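Local structure of histidine-rich glycoprotein (Oryctolagus cuniculus, 4CCV) at residues Glu23-Glu28 with Val96-Glu101; Gly49-Tyr54 with Asn92-Ile97. The protein is a plasma adapter glycoprotein that binds heme, heparin, heparan sulfate, plasminogen and divalent metal ions, and is implicated in regulating coagulation, fibrinolysis and angiogenesis. All blocks are in the same frame, centred on the assembly; numbering follows the deposited sequence. Where two conformers were deposited one is given.

Contact 1 of 2, residues Glu23-Glu28 with Val96-Glu101; sequences EVYKSE and VIISCE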
loop_
_atom_site.group_PDB
_atom_site.type_symbol
_atom_site.label_atom_id
_atom_site.label_comp_id
_atom_site.label_asym_id
_atom_site.label_seq_id
_atom_site.Cartn_x
_atom_site.Cartn_y
_atom_site.Cartn_z
ATOM N N GLU A 23 -6.564 -5.552 -2.127
ATOM C CA GLU A 23 -7.696 -6.332 -2.594
ATOM C C GLU A 23 -8.822 -5.371 -2.970
ATOM O O GLU A 23 -9.437 -5.463 -4.042
ATOM C CB GLU A 23 -8.109 -7.326 -1.473
ATOM C CG GLU A 23 -9.206 -8.297 -1.838
ATOM C CD GLU A 23 -9.752 -9.111 -0.667
ATOM O OE1 GLU A 23 -9.317 -8.967 0.494
ATOM O OE2 GLU A 23 -10.668 -9.894 -0.919
ATOM N N VAL A 24 -9.064 -4.418 -2.078
ATOM C CA VAL A 24 -10.112 -3.404 -2.321
ATOM C C VAL A 24 -9.738 -2.526 -3.531
ATOM O O VAL A 24 -10.563 -2.241 -4.396
ATOM C CB VAL A 24 -10.312 -2.534 -1.081
ATOM C CG1 VAL A 24 -11.173 -1.339 -1.440
ATOM C CG2 VAL A 24 -10.962 -3.332 0.098
ATOM N N TYR A 25 -8.488 -2.082 -3.591
ATOM C CA TYR A 25 -8.075 -1.213 -4.677
ATOM C C TYR A 25 -8.283 -1.871 -6.043
ATOM O O TYR A 25 -8.844 -1.258 -6.973
ATOM C CB TYR A 25 -6.594 -0.774 -4.476
ATOM C CG TYR A 25 -6.154 0.281 -5.472
ATOM C CD1 TYR A 25 -6.366 1.632 -5.243
ATOM C CD2 TYR A 25 -5.470 -0.078 -6.618
ATOM C CE1 TYR A 25 -5.951 2.598 -6.141
ATOM C CE2 TYR A 25 -5.071 0.875 -7.538
ATOM C CZ TYR A 25 -5.336 2.211 -7.307
ATOM O OH TYR A 25 -4.860 3.154 -8.197
ATOM N N LYS A 26 -7.808 -3.116 -6.176
ATOM C CA LYS A 26 -7.893 -3.859 -7.410
ATOM C C LYS A 26 -9.312 -4.165 -7.801
ATOM O O LYS A 26 -9.573 -4.225 -8.964
ATOM C CB LYS A 26 -6.971 -5.132 -7.422
ATOM C CG LYS A 26 -7.562 -6.286 -6.675
ATOM C CD LYS A 26 -6.817 -7.603 -6.839
ATOM C CE LYS A 26 -5.391 -7.450 -6.411
ATOM N NZ LYS A 26 -4.770 -8.790 -6.580
ATOM N N SER A 27 -10.267 -4.227 -6.860
ATOM C CA SER A 27 -11.668 -4.447 -7.234
ATOM C C SER A 27 -12.252 -3.296 -8.038
ATOM O O SER A 27 -13.211 -3.500 -8.760
ATOM C CB SER A 27 -12.533 -4.747 -5.985
ATOM O OG SER A 27 -12.736 -3.564 -5.214
ATOM N N GLU A 28 -11.683 -2.094 -7.897
ATOM C CA GLU A 28 -12.088 -0.932 -8.686
ATOM C C GLU A 28 -11.219 -0.612 -9.868
ATOM O O GLU A 28 -11.519 0.295 -10.616
ATOM C CB GLU A 28 -12.077 0.329 -7.839
ATOM C CG GLU A 28 -13.193 0.436 -6.859
ATOM C CD GLU A 28 -14.561 0.165 -7.451
ATOM O OE1 GLU A 28 -14.802 0.480 -8.638
ATOM O OE2 GLU A 28 -15.424 -0.354 -6.706
ATOM N N VAL A 96 -11.180 3.300 4.817
ATOM C CA VAL A 96 -9.861 3.126 4.233
ATOM C C VAL A 96 -9.819 3.900 2.918
ATOM O O VAL A 96 -10.779 3.854 2.133
ATOM C CB VAL A 96 -9.582 1.636 3.993
ATOM C CG1 VAL A 96 -8.227 1.427 3.342
ATOM C CG2 VAL A 96 -9.610 0.840 5.300
ATOM N N ILE A 97 -8.728 4.643 2.691
ATOM C CA ILE A 97 -8.465 5.297 1.431
ATOM C C ILE A 97 -7.133 4.784 0.877
ATOM O O ILE A 97 -6.133 4.779 1.602
ATOM C CB ILE A 97 -8.392 6.818 1.627
ATOM C CG1 ILE A 97 -9.732 7.317 2.204
ATOM C CG2 ILE A 97 -8.044 7.497 0.304
ATOM C CD1 ILE A 97 -9.670 8.696 2.806
ATOM N N ILE A 98 -7.147 4.311 -0.379
ATOM C CA ILE A 98 -5.940 3.788 -1.007
ATOM C C ILE A 98 -5.652 4.383 -2.392
ATOM O O ILE A 98 -6.542 4.514 -3.260
ATOM C CB ILE A 98 -5.965 2.252 -1.063
ATOM C CG1 ILE A 98 -4.897 1.697 -2.017
ATOM C CG2 ILE A 98 -7.323 1.714 -1.444
ATOM C CD1 ILE A 98 -4.615 0.280 -1.640
ATOM N N SER A 99 -4.411 4.761 -2.563
ATOM C CA SER A 99 -3.841 5.124 -3.852
ATOM C C SER A 99 -2.583 4.323 -4.125
ATOM O O SER A 99 -1.844 4.003 -3.212
ATOM C CB SER A 99 -3.474 6.628 -3.855
ATOM O OG SER A 99 -4.709 7.298 -3.918
ATOM N N CYS A 100 -2.333 4.096 -5.413
ATOM C CA CYS A 100 -1.206 3.390 -5.898
ATOM C C CYS A 100 -0.619 4.072 -7.153
ATOM O O CYS A 100 -1.362 4.718 -7.932
ATOM C CB CYS A 100 -1.581 1.974 -6.300
ATOM S SG CYS A 100 -2.151 0.840 -4.947
ATOM N N GLU A 101 0.680 3.871 -7.352
ATOM C CA GLU A 101 1.391 4.397 -8.530
ATOM C C GLU A 101 2.318 3.277 -8.976
ATOM O O GLU A 101 2.924 2.634 -8.112
ATOM C CB GLU A 101 2.239 5.580 -8.114
ATOM C CG GLU A 101 1.441 6.807 -7.726
ATOM C CD GLU A 101 0.690 7.439 -8.901
ATOM O OE1 GLU A 101 1.165 7.315 -10.058
ATOM O OE2 GLU A 101 -0.367 8.061 -8.650
HETATM O O HOH W 1 -4.707 5.489 -7.139
#
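The hydroxyl of Tyr-25 reaches the backbone of the strand through a water. The water lies 2.6 Å from Tyr-25 OH and accepts a longer hydrogen bond, 3.2 Å, from Cys-100 N. This bridge ties the far end of the ring to residues 96-101. The rest is packing round the ring. Tyr-25 sits in helix 15-27, and its CG is anti to the backbone N (chi1 -172°), which sends the ring out from the helix to the strand. Cys-100 SG lies over one face of that ring, 3.9 Å from its centroid and only 12° off the normal. This is a sulfur-aromatic contact. Cys-100 CB is over the face too, as a CH-pi partner nearer CE2 and CZ. Ile-98 meets the root of the ring instead. Its CG1 comes to 3.5 Å from Tyr-25 CD1, and its CD1 packs on Tyr-25 CB at 3.6 Å. The carbonyl O of Ile-98 stands at the ring edge, 3.5 Å from Tyr-25 CD1. One tyrosine thus spans Ile-98 to Cys-100, two residues that both turn toward the helix. The sulfur is not a free thiol: Cys-100 is in a disulfide with Cys-77 on the neighbouring strand. Tyr-32 adds an edge-to-face ring contact with Tyr-25 and also touches Cys-100. The helix and strand segments cross at -70°. A helix laid across an antiparallel sheet is the hallmark of the cystatin fold, and in this second cystatin (N2) domain an aromatic ring packs on one sulfur of a disulfide at that interface.

Contact 2 of 2, residues Gly49-Tyr54 with Asn92-Ile97; sequences GERTNY and NPEDVI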
loop_
_atom_site.group_PDB
_atom_site.type_symbol
_atom_site.label_atom_id
_atom_site.label_comp_id
_atom_site.label_asym_id
_atom_site.label_seq_id
_atom_site.Cartn_x
_atom_site.Cartn_y
_atom_site.Cartn_z
ATOM N N GLY A 49 -7.825 14.231 17.947
ATOM C CA GLY A 49 -9.030 14.204 18.783
ATOM C C GLY A 49 -10.115 13.188 18.406
ATOM O O GLY A 49 -10.860 12.777 19.295
ATOM N N GLU A 50 -10.206 12.755 17.137
ATOM C CA GLU A 50 -11.385 12.001 16.667
ATOM C C GLU A 50 -11.096 10.595 16.160
ATOM O O GLU A 50 -11.827 9.663 16.470
ATOM C CB GLU A 50 -12.053 12.776 15.535
ATOM C CG GLU A 50 -13.416 12.243 15.094
ATOM C CD GLU A 50 -14.604 13.000 15.697
ATOM O OE1 GLU A 50 -14.396 14.004 16.420
ATOM O OE2 GLU A 50 -15.762 12.591 15.441
ATOM N N ARG A 51 -10.080 10.484 15.310
ATOM C CA ARG A 51 -9.616 9.218 14.779
ATOM C C ARG A 51 -8.136 9.094 15.026
ATOM O O ARG A 51 -7.443 10.088 15.268
ATOM C CB ARG A 51 -9.867 9.141 13.275
ATOM C CG ARG A 51 -11.346 9.240 12.901
ATOM C CD ARG A 51 -12.031 7.894 12.998
ATOM N NE ARG A 51 -13.395 7.898 12.497
ATOM C CZ ARG A 51 -13.786 7.772 11.223
ATOM N NH1 ARG A 51 -12.931 7.684 10.195
ATOM N NH2 ARG A 51 -15.092 7.796 10.965
ATOM N N THR A 52 -7.690 7.841 14.992
ATOM C CA THR A 52 -6.330 7.472 14.820
ATOM C C THR A 52 -6.192 6.971 13.368
ATOM O O THR A 52 -6.874 6.039 12.957
ATOM C CB THR A 52 -5.956 6.451 15.901
ATOM O OG1 THR A 52 -5.998 7.157 17.138
ATOM C CG2 THR A 52 -4.531 5.954 15.726
ATOM N N ASN A 53 -5.364 7.654 12.593
ATOM C CA ASN A 53 -5.052 7.232 11.229
ATOM C C ASN A 53 -3.711 6.537 11.150
ATOM O O ASN A 53 -2.720 7.015 11.712
ATOM C CB ASN A 53 -5.121 8.452 10.299
ATOM C CG ASN A 53 -6.534 8.941 10.094
ATOM O OD1 ASN A 53 -7.089 9.759 10.850
ATOM N ND2 ASN A 53 -7.135 8.450 9.085
ATOM N N TYR A 54 -3.653 5.404 10.454
ATOM C CA TYR A 54 -2.373 4.737 10.128
ATOM C C TYR A 54 -2.203 4.796 8.649
ATOM O O TYR A 54 -3.128 4.464 7.925
ATOM C CB TYR A 54 -2.340 3.250 10.549
ATOM C CG TYR A 54 -2.364 3.044 12.031
ATOM C CD1 TYR A 54 -3.568 3.053 12.709
ATOM C CD2 TYR A 54 -1.195 2.890 12.762
ATOM C CE1 TYR A 54 -3.620 2.889 14.085
ATOM C CE2 TYR A 54 -1.221 2.741 14.144
ATOM C CZ TYR A 54 -2.452 2.715 14.799
ATOM O OH TYR A 54 -2.555 2.591 16.153
ATOM N N ASN A 92 -10.520 -3.610 12.070
ATOM C CA ASN A 92 -11.801 -3.061 11.668
ATOM C C ASN A 92 -11.790 -1.533 11.548
ATOM O O ASN A 92 -12.513 -0.810 12.234
ATOM C CB ASN A 92 -12.851 -3.559 12.662
ATOM C CG ASN A 92 -13.021 -5.054 12.599
ATOM O OD1 ASN A 92 -12.619 -5.805 13.507
ATOM N ND2 ASN A 92 -13.573 -5.517 11.495
ATOM N N PRO A 93 -10.981 -1.029 10.636
ATOM C CA PRO A 93 -11.066 0.415 10.404
ATOM C C PRO A 93 -12.444 0.888 9.980
ATOM O O PRO A 93 -13.192 0.148 9.340
ATOM C CB PRO A 93 -10.007 0.665 9.324
ATOM C CG PRO A 93 -9.896 -0.611 8.604
ATOM C CD PRO A 93 -10.077 -1.704 9.675
ATOM N N GLU A 94 -12.801 2.098 10.407
ATOM C CA GLU A 94 -14.087 2.687 10.048
ATOM C C GLU A 94 -14.133 2.932 8.562
ATOM O O GLU A 94 -15.195 2.835 7.938
ATOM C CB GLU A 94 -14.258 4.036 10.710
ATOM C CG GLU A 94 -14.221 3.986 12.228
ATOM C CD GLU A 94 -15.374 3.174 12.819
ATOM O OE1 GLU A 94 -16.534 3.466 12.432
ATOM O OE2 GLU A 94 -15.123 2.250 13.654
ATOM N N ASP A 95 -12.991 3.348 8.025
ATOM C CA ASP A 95 -12.817 3.505 6.591
ATOM C C ASP A 95 -11.367 3.478 6.128
ATOM O O ASP A 95 -10.461 3.623 6.912
ATOM C CB ASP A 95 -13.506 4.773 6.061
ATOM C CG ASP A 95 -12.999 6.022 6.702
ATOM O OD1 ASP A 95 -11.814 6.295 6.553
ATOM O OD2 ASP A 95 -13.782 6.745 7.375
ATOM N N VAL A 96 -11.180 3.300 4.817
ATOM C CA VAL A 96 -9.861 3.126 4.233
ATOM C C VAL A 96 -9.819 3.900 2.918
ATOM O O VAL A 96 -10.779 3.854 2.133
ATOM C CB VAL A 96 -9.582 1.636 3.993
ATOM C CG1 VAL A 96 -8.227 1.427 3.342
ATOM C CG2 VAL A 96 -9.610 0.840 5.300
ATOM N N ILE A 97 -8.728 4.643 2.691
ATOM C CA ILE A 97 -8.465 5.297 1.431
ATOM C C ILE A 97 -7.133 4.784 0.877
ATOM O O ILE A 97 -6.133 4.779 1.602
ATOM C CB ILE A 97 -8.392 6.818 1.627
ATOM C CG1 ILE A 97 -9.732 7.317 2.204
ATOM C CG2 ILE A 97 -8.044 7.497 0.304
ATOM C CD1 ILE A 97 -9.670 8.696 2.806
#
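Arg-51 and Asp-95 form the charged part of this contact. Arg-51 NH1 gives a hydrogen bond of 3.1 Å to Asp-95 OD2, and the pair is a salt bridge. The bond is fairly straight, with an angle of 161° at the hydrogen. The oxygen lies at the edge of the guanidinium, close to its plane. It is met differently on the acid side, because NH1 approaches from above the carboxylate plane. The two flat groups are turned 54° against each other. NH2 is farther from the same oxygen, 4.0 Å from Asp-95 OD2, so the pairing is single and not a two-pronged match. NH1 has a second and stronger partner in Ser-82, on the strand between the two segments, whose OG accepts a hydrogen bond from it. The backbone of Ser-82 also bonds to Glu-94 and Asp-95 in a classic beta bulge.

The second kind of interaction is packing of a chain on a flat group. Glu-94 CB lies over one face of the guanidinium, offset toward its rim, and is 3.8 Å from Arg-51 CZ. CG of Glu-94 follows at 3.9 Å from Arg-51 CZ. The carboxylate of Glu-94 does not join the bridge. Its OE1 is 4.8 Å from Arg-51 NH2, where the opposite charges may still attract weakly. The arginine chain bends at chi2 (-84°), which carries its end across to Glu-94 and Asp-95.

Two acceptors on NH1 thus hold the end of the arginine across an intervening strand, while Glu-94 adds aliphatic carbons over the guanidinium face and at most a weak attraction.

Overall arrangement
Both contacts use strand 95-104, an outermost strand of the five-stranded antiparallel sheet, and share Val-96 and Ile-97. Their centres are 16 Å apart. Contact 1 is partly buried, and its centre is about 8 Å from the centre of the chain. It joins the strand to helix 15-27 through aromatic, sulfur and aliphatic packing, with one water bridge. Contact 2 is a surface contact, its centre about 15 Å from the centre of the chain. It joins the start of the same strand to strand 51-62, and its chemistry is mainly ionic. Strand 73-84 pairs with strand 95-104 beside both. Contact 1 packs a helix on the sheet, whereas contact 2 reaches across strand 73-84 within it.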